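MdbA (Actinomyces oris, PDB 4Z7X) probably catalyses disulfide bond formation in secreted proteins, as a thiol-disulfide oxidoreductase linked to the sortase-mediated pilus assembly pathway. Local coordinates at residues 61-66 against 125-130. Numbering follows the deposited sequence.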
ATOM      1  N   ILE A  61       2.815   4.485   5.423  1.00 11.09           N
ATOM      2  CA  ILE A  61       3.503   4.676   4.169  1.00  9.75           C
ATOM      3  C   ILE A  61       2.532   5.252   3.116  1.00 11.57           C
ATOM      4  O   ILE A  61       1.569   4.613   2.748  1.00 10.70           O
ATOM      5  CB  ILE A  61       4.128   3.370   3.620  1.00 12.02           C
ATOM      6  CG1 ILE A  61       5.068   2.738   4.700  1.00 16.13           C
ATOM      7  CG2 ILE A  61       4.903   3.670   2.357  1.00 14.84           C
ATOM      8  CD1 ILE A  61       5.638   1.398   4.339  1.00 21.70           C
ATOM      9  N   TYR A  62       2.850   6.468   2.686  1.00 11.74           N
ATOM     10  CA  TYR A  62       2.148   7.151   1.596  1.00  9.40           C
ATOM     11  C   TYR A  62       2.921   6.871   0.315  1.00 12.22           C
ATOM     12  O   TYR A  62       4.142   7.126   0.240  1.00 14.80           O
ATOM     13  CB  TYR A  62       2.036   8.669   1.834  1.00 11.74           C
ATOM     14  CG  TYR A  62       1.096   9.052   2.926  1.00 13.42           C
ATOM     15  CD1 TYR A  62       1.461   8.994   4.273  1.00 13.98           C
ATOM     16  CD2 TYR A  62      -0.169   9.493   2.619  1.00 13.82           C
ATOM     17  CE1 TYR A  62       0.550   9.342   5.267  1.00 14.68           C
ATOM     18  CE2 TYR A  62      -1.070   9.877   3.599  1.00 13.90           C
ATOM     19  CZ  TYR A  62      -0.712   9.794   4.921  1.00 15.45           C
ATOM     20  OH  TYR A  62      -1.613  10.142   5.921  1.00 17.00           O
ATOM     21  N   PHE A  63       2.218   6.336  -0.676  1.00 11.32           N
ATOM     22  CA  PHE A  63       2.874   5.845  -1.893  1.00 11.44           C
ATOM     23  C   PHE A  63       1.993   6.037  -3.118  1.00 10.60           C
ATOM     24  O   PHE A  63       0.784   6.271  -3.016  1.00 10.57           O
ATOM     25  CB  PHE A  63       3.191   4.364  -1.727  1.00 13.16           C
ATOM     26  CG  PHE A  63       1.982   3.483  -1.806  1.00 10.95           C
ATOM     27  CD1 PHE A  63       1.188   3.221  -0.705  1.00 13.34           C
ATOM     28  CD2 PHE A  63       1.557   3.036  -3.038  1.00 11.23           C
ATOM     29  CE1 PHE A  63       0.052   2.446  -0.852  1.00 13.72           C
ATOM     30  CE2 PHE A  63       0.441   2.262  -3.189  1.00 11.35           C
ATOM     31  CZ  PHE A  63      -0.335   1.976  -2.084  1.00 13.74           C
ATOM     32  N   ASP A  64       2.647   5.996  -4.279  1.00 11.07           N
ATOM     33  CA  ASP A  64       2.002   5.955  -5.600  1.00 11.71           C
ATOM     34  C   ASP A  64       2.611   4.763  -6.355  1.00 11.47           C
ATOM     35  O   ASP A  64       3.837   4.663  -6.461  1.00 11.33           O
ATOM     36  CB  ASP A  64       2.284   7.277  -6.345  1.00 12.71           C
ATOM     37  CG  ASP A  64       1.564   7.399  -7.682  1.00 11.68           C
ATOM     38  OD1 ASP A  64       1.215   6.371  -8.266  1.00 12.44           O
ATOM     39  OD2 ASP A  64       1.395   8.542  -8.180  1.00 15.50           O
ATOM     40  N   TYR A  65       1.769   3.876  -6.846  1.00 10.26           N
ATOM     41  CA  TYR A  65       2.205   2.757  -7.666  1.00 10.96           C
ATOM     42  C   TYR A  65       3.047   3.128  -8.885  1.00 11.99           C
ATOM     43  O   TYR A  65       3.772   2.277  -9.406  1.00 14.37           O
ATOM     44  CB  TYR A  65       1.027   1.864  -8.109  1.00 11.18           C
ATOM     45  CG  TYR A  65       0.426   1.011  -6.996  1.00 10.06           C
ATOM     46  CD1 TYR A  65       1.211   0.095  -6.330  1.00  9.67           C
ATOM     47  CD2 TYR A  65      -0.882   1.175  -6.578  1.00 11.69           C
ATOM     48  CE1 TYR A  65       0.710  -0.690  -5.325  1.00 10.06           C
ATOM     49  CE2 TYR A  65      -1.407   0.408  -5.555  1.00 11.21           C
ATOM     50  CZ  TYR A  65      -0.604  -0.509  -4.919  1.00  9.96           C
ATOM     51  OH  TYR A  65      -1.109  -1.239  -3.895  1.00 11.61           O
ATOM     52  N   SER A  66       2.932   4.364  -9.347  1.00 11.41           N
ATOM     53  CA  SER A  66       3.702   4.848 -10.500  1.00 11.62           C
ATOM     54  C   SER A  66       4.936   5.681 -10.142  1.00 11.41           C
ATOM     55  O   SER A  66       5.568   6.256 -11.036  1.00 13.95           O
ATOM     56  CB  SER A  66       2.813   5.673 -11.424  1.00 12.77           C
ATOM     57  OG  SER A  66       1.807   4.865 -12.012  1.00 14.74           O
ATOM     58  N   SER A 125       1.130  -9.301  -0.588  1.00 10.40           N
ATOM     59  CA  SER A 125       1.976  -9.905  -1.608  0.60 12.21           C
ATOM     60  C   SER A 125       1.677  -9.319  -2.976  1.00  8.89           C
ATOM     61  O   SER A 125       2.571  -9.094  -3.805  1.00 10.92           O
ATOM     62  CB  SER A 125       1.751 -11.402  -1.642  0.60 13.81           C
ATOM     63  OG  SER A 125       2.258 -11.970  -0.482  0.60 17.55           O
ATOM     64  N   PHE A 126       0.401  -9.032  -3.219  1.00  9.92           N
ATOM     65  CA  PHE A 126       0.017  -8.427  -4.515  1.00 10.15           C
ATOM     66  C   PHE A 126       0.546  -7.004  -4.621  1.00  9.10           C
ATOM     67  O   PHE A 126       0.993  -6.559  -5.676  1.00 11.78           O
ATOM     68  CB  PHE A 126      -1.488  -8.485  -4.710  1.00 11.10           C
ATOM     69  CG  PHE A 126      -1.920  -8.001  -6.058  1.00  9.62           C
ATOM     70  CD1 PHE A 126      -1.585  -8.708  -7.219  1.00 11.33           C
ATOM     71  CD2 PHE A 126      -2.673  -6.870  -6.184  1.00 10.08           C
ATOM     72  CE1 PHE A 126      -1.990  -8.263  -8.456  1.00 12.30           C
ATOM     73  CE2 PHE A 126      -3.090  -6.409  -7.450  1.00 12.27           C
ATOM     74  CZ  PHE A 126      -2.717  -7.094  -8.582  1.00 11.21           C
ATOM     75  N   HIS A 127       0.480  -6.281  -3.518  1.00 10.22           N
ATOM     76  CA  HIS A 127       1.069  -4.943  -3.458  1.00 10.94           C
ATOM     77  C   HIS A 127       2.521  -4.976  -3.888  1.00 10.90           C
ATOM     78  O   HIS A 127       2.969  -4.201  -4.727  1.00 12.12           O
ATOM     79  CB  HIS A 127       0.956  -4.430  -2.013  1.00 12.02           C
ATOM     80  CG  HIS A 127       1.566  -3.093  -1.771  1.00 10.99           C
ATOM     81  ND1 HIS A 127       0.962  -1.923  -2.149  1.00 11.33           N
ATOM     82  CD2 HIS A 127       2.703  -2.745  -1.130  1.00 11.92           C
ATOM     83  CE1 HIS A 127       1.712  -0.912  -1.774  1.00 10.60           C
ATOM     84  NE2 HIS A 127       2.772  -1.387  -1.137  1.00 12.50           N
ATOM     85  N   ASN A 128       3.263  -5.886  -3.282  1.00 11.00           N
ATOM     86  CA  ASN A 128       4.654  -6.083  -3.675  1.00 13.44           C
ATOM     87  C   ASN A 128       4.806  -6.440  -5.141  1.00 12.09           C
ATOM     88  O   ASN A 128       5.729  -5.939  -5.834  1.00 12.79           O
ATOM     89  CB  ASN A 128       5.306  -7.167  -2.821  1.00 14.04           C
ATOM     90  CG  ASN A 128       6.727  -7.425  -3.242  1.00 15.69           C
ATOM     91  OD1 ASN A 128       7.623  -6.624  -2.938  1.00 20.69           O
ATOM     92  ND2 ASN A 128       6.958  -8.508  -3.959  1.00 15.39           N
ATOM     93  N   ALA A 129       3.973  -7.365  -5.610  1.00 11.17           N
ATOM     94  CA  ALA A 129       4.103  -7.816  -6.970  1.00 11.79           C
ATOM     95  C   ALA A 129       3.825  -6.717  -7.982  1.00 12.86           C
ATOM     96  O   ALA A 129       4.460  -6.671  -9.045  1.00 14.43           O
ATOM     97  CB  ALA A 129       3.239  -9.048  -7.202  1.00 12.27           C
ATOM     98  N   ALA A 130       2.879  -5.822  -7.671  1.00 11.27           N
ATOM     99  CA  ALA A 130       2.540  -4.733  -8.586  1.00 12.78           C
ATOM    100  C   ALA A 130       3.704  -3.767  -8.655  1.00 14.16           C
ATOM    101  O   ALA A 130       4.026  -3.265  -9.716  1.00 13.05           O
ATOM    102  CB  ALA A 130       1.309  -4.015  -8.111  1.00 15.64           C
TER
HETATM  103  O   HOH W   1       3.231  -0.404  -9.936  1.00 15.92           O
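In this thioredoxin-family fold, strand 58-63 and the loop after it, which leads to helix 68-86, whose start carries a probable thioredoxin-type CxxC, pack against helix 123-140 through a buried aromatic cluster of Phe63, Tyr65 and His127. His127 contacts both other rings, which also touch each other, Phe63 CE2 standing 3.4 Å above the plane of the Tyr65 ring. The histidine CG lies anti to the backbone N (chi1 178°), which lets the imidazole reach across to Phe63 and Tyr65. His127 CE1 then sits over one face of the Phe63 ring, 3.6 Å from CZ of Phe63. The planes stand at 81° in a T-shaped pair, the imidazole edge against the face of the phenyl ring. Histidine suits this place because the same edge also offers His127 ND1, which shares a hydrogen bond with Tyr65 OH at 2.8 Å and so satisfies two polar atoms in a buried setting. Replacing Tyr65 with a phenylalanine would probably leave ND1 of His127 without this buried partner and the imidazole freer to turn. The small Ala130, one helical turn on, probably leaves room for the tyrosine ring beside the helix, Ala130 CB lying 4.4 Å from Tyr65 CE1. Phe63 also touches Cys70, so the cluster backs onto the probable redox motif. At the backbone, one water donates to both carbonyls, 2.8 Å from Tyr65 O and 3.0 Å from Ala130 O.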